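Long-range contacts in chintase (Rhizomucor miehei, PDB 5YUQ), which catalyses, as a family 18 glycoside hydrolase, the breakdown of chitin by cleaving glycosidic bonds between its N-acetylglucosamine units: residues P109-G114 and P153-N158; G69-S74 and A116-D121; T147-A152 and K216-A221; N127-F132 and K164-W169. All blocks are in the same frame, centred on the assembly; numbering follows the deposited sequence.

In the fold
In this family 18 TIM barrel the first loop to close is that of contact 2, where 69-74, following strand 59-65, meets 116-121, in the loop after strand 101-105. Contact 1 opens inside that span at 109-114 and closes at 153-158, past strand 144-149, so the two cross. Contact 4 ties helix 124-139 to the start of helix 168-172, and contact 3 ties the end of strand 144-149 to helix 211-220. Contacts 1, 3 and 4 cross one another, whereas contact 2 closes before 3 and 4 open. None nests. Phe154 joins the crossing three, touching Val149, Trp218, Tyr128 and Trp169, while Lys120 and Asp121 of contact 2 pack against Asn110.

Contact 1 (P109-G114 and P153-N158); sequences PNSPNG and PFNDEN
Asn110 and Asn155 tie together two loops that follow neighbouring barrel strands, 101-105 and 144-149, each giving a side-chain amide to the backbone of the other loop. Asn155 ND2 donates to Asn110 O over 2.9 Å in a nearly straight bond (172°); the acceptor lies in the amide plane of Asn155, but the donor stands above the carbonyl plane. In return Asn110, with CG anti to its backbone N (chi1 -165°), extends its amide toward 153-158, where ND2 reaches Asp156 O at 2.9 Å, this time in the carbonyl plane. Its OD1 accepts from Gln159 NE2. Asparagine also suits the left-handed backbone of this residue.

Water extends the seam. One molecule accepts from the backbone N of Asn155 and donates to Pro109 O at 2.7 Å; another links Asn155 ND2 to Ser111 OG, 2.6 Å from the hydroxyl. Ser111 OG also accepts from Asn113 N in an ST turn, and Asp156 OD1 accepts from Asn158 N at 2.8 Å in an Asx turn, so short polar side chains shape both loops.

Apolar packing is confined to one end, where Pro109 CG meets Phe154 CD1 obliquely at 3.8 Å. Phe154 also packs against Tyr128 of helix 124-139.

With side-chain amides and waters answering backbone groups, two loops lacking regular structure are joined without pairing as strands, and both N-H groups of Asn155 ND2 are used.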
loop_
_atom_site.group_PDB
_atom_site.type_symbol
_atom_site.label_atom_id
_atom_site.label_comp_id
_atom_site.label_asym_id
_atom_site.label_seq_id
_atom_site.Cartn_x
_atom_site.Cartn_y
_atom_site.Cartn_z
ATOM N N PRO A 109 -2.312 -11.720 -7.076
ATOM C CA PRO A 109 -2.523 -12.751 -8.095
ATOM C C PRO A 109 -1.521 -13.902 -7.978
ATOM O O PRO A 109 -0.317 -13.660 -7.832
ATOM C CB PRO A 109 -2.285 -12.000 -9.405
ATOM C CG PRO A 109 -2.673 -10.581 -9.091
ATOM C CD PRO A 109 -2.271 -10.361 -7.654
ATOM N N ASN A 110 -2.044 -15.127 -8.035
ATOM C CA ASN A 110 -1.260 -16.374 -8.008
ATOM C C ASN A 110 -0.059 -16.347 -7.071
ATOM O O ASN A 110 1.090 -16.441 -7.500
ATOM C CB ASN A 110 -0.841 -16.791 -9.422
ATOM C CG ASN A 110 -0.366 -18.219 -9.464
ATOM O OD1 ASN A 110 -0.683 -19.003 -8.562
ATOM N ND2 ASN A 110 0.413 -18.571 -10.484
ATOM N N SER A 111 -0.333 -16.212 -5.781
ATOM C CA SER A 111 0.730 -16.062 -4.803
ATOM C C SER A 111 0.384 -16.821 -3.540
ATOM O O SER A 111 -0.752 -16.764 -3.086
ATOM C CB SER A 111 0.918 -14.582 -4.467
ATOM O OG SER A 111 1.949 -14.401 -3.514
ATOM N N PRO A 112 1.359 -17.557 -2.989
ATOM C CA PRO A 112 1.188 -18.215 -1.690
ATOM C C PRO A 112 1.446 -17.214 -0.580
ATOM O O PRO A 112 1.302 -17.531 0.601
ATOM C CB PRO A 112 2.298 -19.265 -1.692
ATOM C CG PRO A 112 3.379 -18.632 -2.492
ATOM C CD PRO A 112 2.660 -17.883 -3.600
ATOM N N ASN A 113 1.852 -16.011 -0.966
ATOM C CA ASN A 113 2.013 -14.931 -0.012
ATOM C C ASN A 113 0.738 -14.099 -0.025
ATOM O O ASN A 113 -0.204 -14.435 -0.735
ATOM C CB ASN A 113 3.274 -14.130 -0.326
ATOM C CG ASN A 113 4.510 -15.016 -0.359
ATOM O OD1 ASN A 113 4.630 -15.956 0.429
ATOM N ND2 ASN A 113 5.418 -14.741 -1.287
ATOM N N GLY A 114 0.650 -13.103 0.816
ATOM C CA GLY A 114 -0.645 -12.508 0.993
ATOM C C GLY A 114 -1.330 -13.485 1.995
ATOM O O GLY A 114 -0.712 -14.411 2.446
ATOM N N PRO A 153 6.367 -6.971 -10.695
ATOM C CA PRO A 153 5.204 -7.268 -11.532
ATOM C C PRO A 153 4.410 -8.512 -11.164
ATOM O O PRO A 153 4.987 -9.448 -10.682
ATOM C CB PRO A 153 5.802 -7.387 -12.956
ATOM C CG PRO A 153 6.975 -6.544 -12.933
ATOM C CD PRO A 153 7.508 -6.536 -11.467
ATOM N N PHE A 154 3.122 -8.516 -11.453
ATOM C CA PHE A 154 2.236 -9.626 -11.107
ATOM C C PHE A 154 2.802 -10.986 -11.495
ATOM O O PHE A 154 3.430 -11.133 -12.551
ATOM C CB PHE A 154 0.903 -9.466 -11.822
ATOM C CG PHE A 154 0.138 -8.236 -11.429
ATOM C CD1 PHE A 154 -0.114 -7.951 -10.094
ATOM C CD2 PHE A 154 -0.347 -7.375 -12.407
ATOM C CE1 PHE A 154 -0.838 -6.810 -9.746
ATOM C CE2 PHE A 154 -1.071 -6.249 -12.068
ATOM C CZ PHE A 154 -1.322 -5.970 -10.741
ATOM N N ASN A 155 2.557 -11.973 -10.640
ATOM C CA ASN A 155 3.037 -13.334 -10.874
ATOM C C ASN A 155 2.475 -13.986 -12.120
ATOM O O ASN A 155 1.290 -13.864 -12.432
ATOM C CB ASN A 155 2.711 -14.229 -9.683
ATOM C CG ASN A 155 3.590 -13.961 -8.490
ATOM O OD1 ASN A 155 4.566 -13.209 -8.571
ATOM N ND2 ASN A 155 3.264 -14.591 -7.367
ATOM N N ASP A 156 3.335 -14.724 -12.814
ATOM C CA ASP A 156 2.890 -15.483 -13.969
ATOM C C ASP A 156 2.327 -16.834 -13.540
ATOM O O ASP A 156 2.044 -17.057 -12.356
ATOM C CB ASP A 156 4.011 -15.629 -15.004
ATOM C CG ASP A 156 5.194 -16.428 -14.497
ATOM O OD1 ASP A 156 5.077 -17.168 -13.497
ATOM O OD2 ASP A 156 6.266 -16.326 -15.131
ATOM N N GLU A 157 2.182 -17.729 -14.508
ATOM C CA GLU A 157 1.584 -19.037 -14.271
ATOM C C GLU A 157 2.407 -19.891 -13.313
ATOM O O GLU A 157 1.889 -20.835 -12.727
ATOM C CB GLU A 157 1.400 -19.788 -15.600
ATOM C CG GLU A 157 0.469 -19.125 -16.619
ATOM C CD GLU A 157 1.149 -18.051 -17.457
ATOM O OE1 GLU A 157 2.350 -17.750 -17.219
ATOM O OE2 GLU A 157 0.468 -17.504 -18.361
ATOM N N ASN A 158 3.682 -19.549 -13.149
ATOM C CA ASN A 158 4.580 -20.311 -12.283
ATOM C C ASN A 158 4.904 -19.573 -10.994
ATOM O O ASN A 158 5.874 -19.899 -10.297
ATOM C CB ASN A 158 5.864 -20.653 -13.042
ATOM C CG ASN A 158 5.587 -21.436 -14.304
ATOM O OD1 ASN A 158 6.049 -21.083 -15.395
ATOM N ND2 ASN A 158 4.805 -22.502 -14.167
HETATM O O HOH W 1 1.062 -11.412 -8.288
HETATM O O HOH W 2 1.739 -21.635 -10.270
HETATM O O HOH W 3 4.209 -14.774 -4.683
#

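Contact 2 (G69-S74 and A116-D121); sequences GSLYFS and ACNSKD
Ser119 grips Leu71 O twice where two loops of the family 18 TIM barrel meet, those after strands 59-65 and 101-105, at the strand ends where such barrels carry their active sites. Ser119 OG donates to Leu71 O at 2.7 Å and Ser119 N to the same oxygen at 2.9 Å, the latter close to straight (166°). Both come from the same face of the carbonyl plane. Serine fits because its OG, lying between backbone N and carbonyl carbon (chi1 59°), can donate alongside its own N-H; it also accepts from Asp75 N in helix 73-78.

Two waters extend the polar contact. One accepts from Ser74 N and donates to Ser70 O and Ser119 O, bridging the loops; the second links Ser70 N to Asn118 OD1, 2.8 Å from that oxygen, and asparagine suits the place by offering this acceptor. Ser74 OG and Ser70 OG have partners beyond the contact, Asp124 for the first, Gly66 O and Glu107 N for the second.

Packing involves Leu71 and Asn118, whose side chains cross at about a right angle, with Leu71 CD2 3.4 Å from Asn118 OD1. The same methyl, leucine's apolar share, lies 3.6 Å from Cys117 SG, which is disulfide-bonded to Cys274, in a distant part of the chain. Within the second loop Lys120 folds back: its NZ donates to Asn118 O at 2.9 Å.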
loop_
_atom_site.group_PDB
_atom_site.type_symbol
_atom_site.label_atom_id
_atom_site.label_comp_id
_atom_site.label_asym_id
_atom_site.label_seq_id
_atom_site.Cartn_x
_atom_site.Cartn_y
_atom_site.Cartn_z
ATOM N N GLY A 69 -9.286 -8.886 2.179
ATOM C CA GLY A 69 -10.355 -8.925 1.199
ATOM C C GLY A 69 -9.973 -9.592 -0.111
ATOM O O GLY A 69 -10.621 -9.375 -1.130
ATOM N N SER A 70 -8.934 -10.419 -0.086
ATOM C CA SER A 70 -8.419 -11.011 -1.320
ATOM C C SER A 70 -8.646 -12.516 -1.417
ATOM O O SER A 70 -8.124 -13.156 -2.326
ATOM C CB SER A 70 -6.926 -10.695 -1.472
ATOM O OG SER A 70 -6.729 -9.303 -1.733
ATOM N N LEU A 71 -9.448 -13.071 -0.512
ATOM C CA LEU A 71 -9.665 -14.526 -0.460
ATOM C C LEU A 71 -10.206 -15.093 -1.758
ATOM O O LEU A 71 -9.814 -16.181 -2.180
ATOM C CB LEU A 71 -10.652 -14.882 0.650
ATOM C CG LEU A 71 -10.166 -14.811 2.092
ATOM C CD1 LEU A 71 -11.323 -15.044 3.051
ATOM C CD2 LEU A 71 -9.077 -15.844 2.295
ATOM N N TYR A 72 -11.104 -14.348 -2.392
ATOM C CA TYR A 72 -11.930 -14.917 -3.442
ATOM C C TYR A 72 -11.675 -14.418 -4.851
ATOM O O TYR A 72 -12.309 -14.907 -5.773
ATOM C CB TYR A 72 -13.414 -14.750 -3.091
ATOM C CG TYR A 72 -13.761 -15.416 -1.789
ATOM C CD1 TYR A 72 -13.711 -16.797 -1.663
ATOM C CD2 TYR A 72 -14.120 -14.668 -0.682
ATOM C CE1 TYR A 72 -14.006 -17.415 -0.462
ATOM C CE2 TYR A 72 -14.426 -15.281 0.525
ATOM C CZ TYR A 72 -14.368 -16.652 0.621
ATOM O OH TYR A 72 -14.665 -17.271 1.812
ATOM N N PHE A 73 -10.765 -13.459 -5.027
ATOM C CA PHE A 73 -10.465 -12.949 -6.371
ATOM C C PHE A 73 -10.188 -14.079 -7.369
ATOM O O PHE A 73 -10.766 -14.114 -8.455
ATOM C CB PHE A 73 -9.252 -12.017 -6.350
ATOM C CG PHE A 73 -9.568 -10.580 -6.011
ATOM C CD1 PHE A 73 -10.151 -9.742 -6.946
ATOM C CD2 PHE A 73 -9.214 -10.059 -4.780
ATOM C CE1 PHE A 73 -10.416 -8.407 -6.639
ATOM C CE2 PHE A 73 -9.476 -8.730 -4.470
ATOM C CZ PHE A 73 -10.074 -7.910 -5.394
ATOM N N SER A 74 -9.305 -15.005 -7.009
ATOM C CA SER A 74 -8.942 -16.069 -7.944
ATOM C C SER A 74 -10.148 -16.916 -8.326
ATOM O O SER A 74 -10.402 -17.124 -9.506
ATOM C CB SER A 74 -7.839 -16.949 -7.359
ATOM O OG SER A 74 -7.489 -17.978 -8.280
ATOM N N ALA A 116 -2.682 -16.506 3.707
ATOM C CA ALA A 116 -2.238 -17.851 3.343
ATOM C C ALA A 116 -3.278 -18.682 2.591
ATOM O O ALA A 116 -2.939 -19.458 1.693
ATOM C CB ALA A 116 -1.766 -18.595 4.583
ATOM N N CYS A 117 -4.543 -18.528 2.969
ATOM C CA CYS A 117 -5.607 -19.348 2.402
ATOM C C CYS A 117 -6.347 -18.663 1.248
ATOM O O CYS A 117 -7.410 -19.129 0.812
ATOM C CB CYS A 117 -6.589 -19.781 3.494
ATOM S SG CYS A 117 -7.477 -18.409 4.252
ATOM N N ASN A 118 -5.790 -17.560 0.748
ATOM C CA ASN A 118 -6.303 -16.962 -0.487
ATOM C C ASN A 118 -6.423 -17.991 -1.598
ATOM O O ASN A 118 -5.560 -18.862 -1.738
ATOM C CB ASN A 118 -5.367 -15.851 -0.974
ATOM C CG ASN A 118 -5.576 -14.541 -0.252
ATOM O OD1 ASN A 118 -6.509 -14.380 0.541
ATOM N ND2 ASN A 118 -4.708 -13.582 -0.536
ATOM N N SER A 119 -7.479 -17.896 -2.398
ATOM C CA SER A 119 -7.562 -18.723 -3.595
ATOM C C SER A 119 -6.493 -18.257 -4.584
ATOM O O SER A 119 -6.090 -17.094 -4.578
ATOM C CB SER A 119 -8.958 -18.681 -4.219
ATOM O OG SER A 119 -9.348 -17.363 -4.577
ATOM N N LYS A 120 -6.020 -19.172 -5.423
ATOM C CA LYS A 120 -4.962 -18.856 -6.378
ATOM C C LYS A 120 -5.095 -19.759 -7.592
ATOM O O LYS A 120 -5.580 -20.880 -7.483
ATOM C CB LYS A 120 -3.593 -19.045 -5.734
ATOM C CG LYS A 120 -3.391 -20.430 -5.153
ATOM C CD LYS A 120 -2.014 -20.592 -4.541
ATOM C CE LYS A 120 -1.783 -19.617 -3.396
ATOM N NZ LYS A 120 -2.793 -19.706 -2.292
ATOM N N ASP A 121 -4.671 -19.265 -8.748
ATOM C CA ASP A 121 -4.744 -20.018 -9.991
ATOM C C ASP A 121 -3.629 -19.544 -10.905
ATOM O O ASP A 121 -3.259 -18.369 -10.871
ATOM C CB ASP A 121 -6.097 -19.808 -10.664
ATOM C CG ASP A 121 -6.327 -20.758 -11.813
ATOM O OD1 ASP A 121 -6.856 -21.864 -11.572
ATOM O OD2 ASP A 121 -5.988 -20.401 -12.961
HETATM O O HOH W 4 -7.561 -14.613 -4.591
HETATM O O HOH W 5 -7.495 -12.055 1.788
#

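Contact 3 (T147-A152 and K216-A221); sequences TAVPTA and KAWIAA
Trp218 reaches from helix 211-220 to the end of strand 144-149, and its indole N-H is the one polar group that bonds across. NE1 donates to Pro150 O at 2.9 Å with a bent angle of 147°, the acceptor lying near the ring plane at the indole edge. The benzo part of the ring meets Val149 tip to tip. Val149 CB comes to 3.4 Å from Trp218 CZ2. The fork of valine suits this place: CG2 lies over one ring face, offset toward the rim, while CG1 reaches CH2. Ala152 O adds a further close approach, 3.4 Å from Trp218 CZ2. Ala217, a small residue on the same helix, comes only as near as 4.4 Å, its CB to Thr151 O.

The next shell surrounds these groups. The indole packs on Ile178 of strand 175-178 and Leu228 of strand 228-240, with Phe154 meeting it edge-to-face. Val149 is held by backbone bonds to Tyr177 and Met179.

Tryptophan therefore does two jobs at once: a broad apolar surface fills the layer between barrel strand and outer helix, while its buried N-H is satisfied by a carbonyl just past the strand.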
loop_
_atom_site.group_PDB
_atom_site.type_symbol
_atom_site.label_atom_id
_atom_site.label_comp_id
_atom_site.label_asym_id
_atom_site.label_seq_id
_atom_site.Cartn_x
_atom_site.Cartn_y
_atom_site.Cartn_z
ATOM N N THR A 147 -4.893 -0.025 -10.031
ATOM C CA THR A 147 -4.624 -1.220 -9.250
ATOM C C THR A 147 -3.494 -0.919 -8.284
ATOM O O THR A 147 -2.549 -0.212 -8.635
ATOM C CB THR A 147 -4.296 -2.439 -10.158
ATOM O OG1 THR A 147 -3.912 -3.551 -9.346
ATOM C CG2 THR A 147 -3.166 -2.112 -11.108
ATOM N N ALA A 148 -3.624 -1.397 -7.049
ATOM C CA ALA A 148 -2.535 -1.314 -6.087
ATOM C C ALA A 148 -1.720 -2.583 -6.235
ATOM O O ALA A 148 -2.263 -3.688 -6.178
ATOM C CB ALA A 148 -3.073 -1.187 -4.674
ATOM N N VAL A 149 -0.415 -2.427 -6.423
ATOM C CA VAL A 149 0.433 -3.537 -6.852
ATOM C C VAL A 149 1.633 -3.753 -5.935
ATOM O O VAL A 149 2.078 -2.831 -5.252
ATOM C CB VAL A 149 0.931 -3.291 -8.287
ATOM C CG1 VAL A 149 -0.233 -3.004 -9.220
ATOM C CG2 VAL A 149 1.914 -2.138 -8.323
ATOM N N PRO A 150 2.166 -4.987 -5.909
ATOM C CA PRO A 150 3.371 -5.272 -5.128
ATOM C C PRO A 150 4.622 -4.687 -5.780
ATOM O O PRO A 150 4.538 -4.054 -6.831
ATOM C CB PRO A 150 3.431 -6.807 -5.117
ATOM C CG PRO A 150 2.699 -7.215 -6.371
ATOM C CD PRO A 150 1.602 -6.194 -6.537
ATOM N N THR A 151 5.774 -4.915 -5.160
ATOM C CA THR A 151 7.017 -4.272 -5.588
ATOM C C THR A 151 7.666 -4.948 -6.805
ATOM O O THR A 151 8.723 -4.523 -7.270
ATOM C CB THR A 151 8.010 -4.205 -4.424
ATOM O OG1 THR A 151 8.042 -5.480 -3.771
ATOM C CG2 THR A 151 7.569 -3.142 -3.419
ATOM N N ALA A 152 7.030 -5.996 -7.313
ATOM C CA ALA A 152 7.452 -6.601 -8.569
ATOM C C ALA A 152 6.209 -6.923 -9.374
ATOM O O ALA A 152 5.140 -7.146 -8.802
ATOM C CB ALA A 152 8.263 -7.869 -8.305
ATOM N N LYS A 216 11.738 0.405 -11.222
ATOM C CA LYS A 216 12.539 -0.106 -12.334
ATOM C C LYS A 216 11.993 -1.433 -12.833
ATOM O O LYS A 216 11.957 -1.672 -14.040
ATOM C CB LYS A 216 14.012 -0.262 -11.953
ATOM C CG LYS A 216 14.718 1.040 -11.615
ATOM C CD LYS A 216 14.534 2.084 -12.687
ATOM C CE LYS A 216 15.230 3.385 -12.308
ATOM N NZ LYS A 216 16.627 3.131 -11.857
ATOM N N ALA A 217 11.559 -2.292 -11.917
ATOM C CA ALA A 217 11.033 -3.596 -12.308
ATOM C C ALA A 217 9.743 -3.462 -13.108
ATOM O O ALA A 217 9.550 -4.156 -14.106
ATOM C CB ALA A 217 10.812 -4.480 -11.090
ATOM N N TRP A 218 8.865 -2.551 -12.685
ATOM C CA TRP A 218 7.585 -2.357 -13.365
ATOM C C TRP A 218 7.768 -1.693 -14.748
ATOM O O TRP A 218 7.068 -2.032 -15.682
ATOM C CB TRP A 218 6.530 -1.687 -12.518
ATOM C CG TRP A 218 5.877 -2.549 -11.515
ATOM C CD1 TRP A 218 6.290 -2.758 -10.185
ATOM C CD2 TRP A 218 4.661 -3.283 -11.649
ATOM N NE1 TRP A 218 5.404 -3.547 -9.551
ATOM C CE2 TRP A 218 4.402 -3.907 -10.417
ATOM C CE3 TRP A 218 3.775 -3.503 -12.691
ATOM C CZ2 TRP A 218 3.317 -4.683 -10.217
ATOM C CZ3 TRP A 218 2.725 -4.246 -12.494
ATOM C CH2 TRP A 218 2.464 -4.842 -11.251
ATOM N N ILE A 219 8.721 -0.802 -14.828
ATOM C CA ILE A 219 9.022 -0.186 -16.123
ATOM C C ILE A 219 9.626 -1.230 -17.063
ATOM O O ILE A 219 9.242 -1.322 -18.241
ATOM C CB ILE A 219 9.972 1.029 -15.986
ATOM C CG1 ILE A 219 9.267 2.195 -15.272
ATOM C CG2 ILE A 219 10.456 1.503 -17.361
ATOM C CD1 ILE A 219 10.172 3.377 -14.977
ATOM N N ALA A 220 10.551 -2.032 -16.543
ATOM C CA ALA A 220 11.207 -3.055 -17.363
ATOM C C ALA A 220 10.211 -4.072 -17.923
ATOM O O ALA A 220 10.412 -4.615 -19.016
ATOM C CB ALA A 220 12.303 -3.759 -16.575
ATOM N N ALA A 221 9.131 -4.314 -17.188
ATOM C CA ALA A 221 8.113 -5.270 -17.616
ATOM C C ALA A 221 7.057 -4.657 -18.534
ATOM O O ALA A 221 6.173 -5.366 -19.016
ATOM C CB ALA A 221 7.457 -5.930 -16.409
#

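Contact 4 (N127-F132 and K164-W169); sequences NYLKLF and KLDDNW
An aromatic cluster of Tyr128, Phe132 and Trp169, with Leu129 set against the indole, joins helix 124-139 to the start of helix 168-172. Trp169 directs its edge toward the face of Tyr128 in an offset edge-to-face pair, the six-membered rings 5.8 Å apart between centroids and the planes at 79°. Phe132, one turn on, brings CD2 to 3.7 Å from Trp169 CZ3, in an oblique meeting.

Leu129 covers one face of the indole. Its CB lies 3.6 Å from Trp169 CZ2, near the rim, and CD2 makes a CH-pi contact over the five-membered ring, 4.0 Å from its centroid. Leucine suits this site because its forked end also spreads CD1 onto Asn168 O. CD2 lies 3.5 Å from Asp166 OD2, beside the carboxylate whose other oxygen bonds within the turn: Asp166 OD1 takes both Asn168 N, from above the carboxylate plane, and Asn168 ND2, on the syn side, each at 2.9 Å. The first is a capping bond at the helix start.

Tyr128 OH is hydrogen-bonded to Thr147 OG1 of strand 144-149 and to Trp106 N, just past strand 101-105. The cluster thus joins neighbouring helices of the layer that surrounds the strands, as expected of a TIM barrel.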
loop_
_atom_site.group_PDB
_atom_site.type_symbol
_atom_site.label_atom_id
_atom_site.label_comp_id
_atom_site.label_asym_id
_atom_site.label_seq_id
_atom_site.Cartn_x
_atom_site.Cartn_y
_atom_site.Cartn_z
ATOM N N ASN A 127 -6.441 -13.253 -15.825
ATOM C CA ASN A 127 -7.840 -13.055 -15.463
ATOM C C ASN A 127 -8.072 -11.684 -14.851
ATOM O O ASN A 127 -9.136 -11.090 -15.022
ATOM C CB ASN A 127 -8.306 -14.149 -14.493
ATOM C CG ASN A 127 -8.446 -15.503 -15.166
ATOM O OD1 ASN A 127 -8.504 -15.600 -16.397
ATOM N ND2 ASN A 127 -8.519 -16.551 -14.361
ATOM N N TYR A 128 -7.069 -11.190 -14.132
ATOM C CA TYR A 128 -7.111 -9.845 -13.567
ATOM C C TYR A 128 -7.224 -8.835 -14.692
ATOM O O TYR A 128 -8.026 -7.905 -14.634
ATOM C CB TYR A 128 -5.817 -9.581 -12.804
ATOM C CG TYR A 128 -5.858 -8.595 -11.662
ATOM C CD1 TYR A 128 -7.039 -7.998 -11.231
ATOM C CD2 TYR A 128 -4.685 -8.270 -11.004
ATOM C CE1 TYR A 128 -7.032 -7.103 -10.141
ATOM C CE2 TYR A 128 -4.666 -7.387 -9.928
ATOM C CZ TYR A 128 -5.837 -6.802 -9.514
ATOM O OH TYR A 128 -5.786 -5.940 -8.446
ATOM N N LEU A 129 -6.417 -9.016 -15.735
ATOM C CA LEU A 129 -6.501 -8.133 -16.893
ATOM C C LEU A 129 -7.859 -8.258 -17.572
ATOM O O LEU A 129 -8.451 -7.251 -17.967
ATOM C CB LEU A 129 -5.367 -8.412 -17.885
ATOM C CG LEU A 129 -5.374 -7.525 -19.137
ATOM C CD1 LEU A 129 -5.422 -6.056 -18.735
ATOM C CD2 LEU A 129 -4.145 -7.810 -19.970
ATOM N N LYS A 130 -8.364 -9.486 -17.680
ATOM C CA LYS A 130 -9.690 -9.693 -18.251
ATOM C C LYS A 130 -10.725 -8.894 -17.470
ATOM O O LYS A 130 -11.623 -8.293 -18.051
ATOM C CB LYS A 130 -10.062 -11.172 -18.249
ATOM C CG LYS A 130 -11.046 -11.518 -19.342
ATOM C CD LYS A 130 -11.282 -13.015 -19.440
ATOM C CE LYS A 130 -12.177 -13.330 -20.640
ATOM N NZ LYS A 130 -12.818 -14.682 -20.570
ATOM N N LEU A 131 -10.583 -8.885 -16.153
ATOM C CA LEU A 131 -11.474 -8.102 -15.309
ATOM C C LEU A 131 -11.400 -6.615 -15.628
ATOM O O LEU A 131 -12.428 -5.959 -15.766
ATOM C CB LEU A 131 -11.154 -8.349 -13.835
ATOM C CG LEU A 131 -11.903 -7.480 -12.823
ATOM C CD1 LEU A 131 -13.399 -7.668 -12.969
ATOM C CD2 LEU A 131 -11.443 -7.861 -11.429
ATOM N N PHE A 132 -10.194 -6.070 -15.748
ATOM C CA PHE A 132 -10.071 -4.655 -16.071
ATOM C C PHE A 132 -10.647 -4.338 -17.441
ATOM O O PHE A 132 -11.264 -3.291 -17.636
ATOM C CB PHE A 132 -8.618 -4.204 -15.994
ATOM C CG PHE A 132 -8.196 -3.775 -14.623
ATOM C CD1 PHE A 132 -8.677 -2.598 -14.076
ATOM C CD2 PHE A 132 -7.312 -4.546 -13.890
ATOM C CE1 PHE A 132 -8.282 -2.189 -12.804
ATOM C CE2 PHE A 132 -6.906 -4.143 -12.616
ATOM C CZ PHE A 132 -7.395 -2.955 -12.078
ATOM N N LYS A 164 7.674 -9.597 -18.607
ATOM C CA LYS A 164 7.075 -8.947 -19.768
ATOM C C LYS A 164 5.563 -8.995 -19.644
ATOM O O LYS A 164 4.956 -10.039 -19.881
ATOM C CB LYS A 164 7.501 -9.671 -21.052
ATOM C CG LYS A 164 6.732 -9.267 -22.311
ATOM C CD LYS A 164 7.315 -8.033 -22.971
ATOM C CE LYS A 164 6.785 -7.863 -24.398
ATOM N NZ LYS A 164 5.301 -7.686 -24.438
ATOM N N LEU A 165 4.952 -7.876 -19.256
ATOM C CA LEU A 165 3.500 -7.818 -19.165
ATOM C C LEU A 165 2.860 -7.618 -20.536
ATOM O O LEU A 165 3.381 -6.876 -21.375
ATOM C CB LEU A 165 3.067 -6.677 -18.252
ATOM C CG LEU A 165 3.408 -6.847 -16.774
ATOM C CD1 LEU A 165 3.224 -5.519 -16.054
ATOM C CD2 LEU A 165 2.506 -7.904 -16.183
ATOM N N ASP A 166 1.743 -8.313 -20.744
ATOM C CA ASP A 166 0.827 -8.085 -21.860
ATOM C C ASP A 166 0.651 -6.580 -22.011
ATOM O O ASP A 166 0.368 -5.888 -21.029
ATOM C CB ASP A 166 -0.503 -8.756 -21.493
ATOM C CG ASP A 166 -1.550 -8.691 -22.589
ATOM O OD1 ASP A 166 -1.484 -7.836 -23.506
ATOM O OD2 ASP A 166 -2.479 -9.526 -22.520
ATOM N N ASP A 167 0.827 -6.045 -23.215
ATOM C CA ASP A 167 0.767 -4.588 -23.323
ATOM C C ASP A 167 -0.649 -4.047 -23.208
ATOM O O ASP A 167 -0.858 -2.840 -23.191
ATOM C CB ASP A 167 1.588 -4.009 -24.501
ATOM C CG ASP A 167 0.964 -4.240 -25.866
ATOM O OD1 ASP A 167 -0.252 -4.508 -25.983
ATOM O OD2 ASP A 167 1.724 -4.108 -26.850
ATOM N N ASN A 168 -1.619 -4.947 -23.083
ATOM C CA ASN A 168 -2.971 -4.519 -22.770
ATOM C C ASN A 168 -3.118 -4.080 -21.319
ATOM O O ASN A 168 -4.109 -3.452 -20.962
ATOM C CB ASN A 168 -3.979 -5.610 -23.107
ATOM C CG ASN A 168 -4.229 -5.714 -24.596
ATOM O OD1 ASN A 168 -5.109 -5.040 -25.130
ATOM N ND2 ASN A 168 -3.442 -6.542 -25.277
ATOM N N TRP A 169 -2.140 -4.401 -20.480
ATOM C CA TRP A 169 -2.162 -3.861 -19.123
ATOM C C TRP A 169 -2.079 -2.345 -19.185
ATOM O O TRP A 169 -2.942 -1.645 -18.668
ATOM C CB TRP A 169 -1.021 -4.442 -18.277
ATOM C CG TRP A 169 -1.395 -5.721 -17.597
ATOM C CD1 TRP A 169 -0.965 -6.981 -17.908
ATOM C CD2 TRP A 169 -2.272 -5.857 -16.475
ATOM N NE1 TRP A 169 -1.534 -7.897 -17.049
ATOM C CE2 TRP A 169 -2.333 -7.233 -16.155
ATOM C CE3 TRP A 169 -3.017 -4.953 -15.713
ATOM C CZ2 TRP A 169 -3.113 -7.721 -15.106
ATOM C CZ3 TRP A 169 -3.781 -5.435 -14.662
ATOM C CH2 TRP A 169 -3.832 -6.809 -14.373
#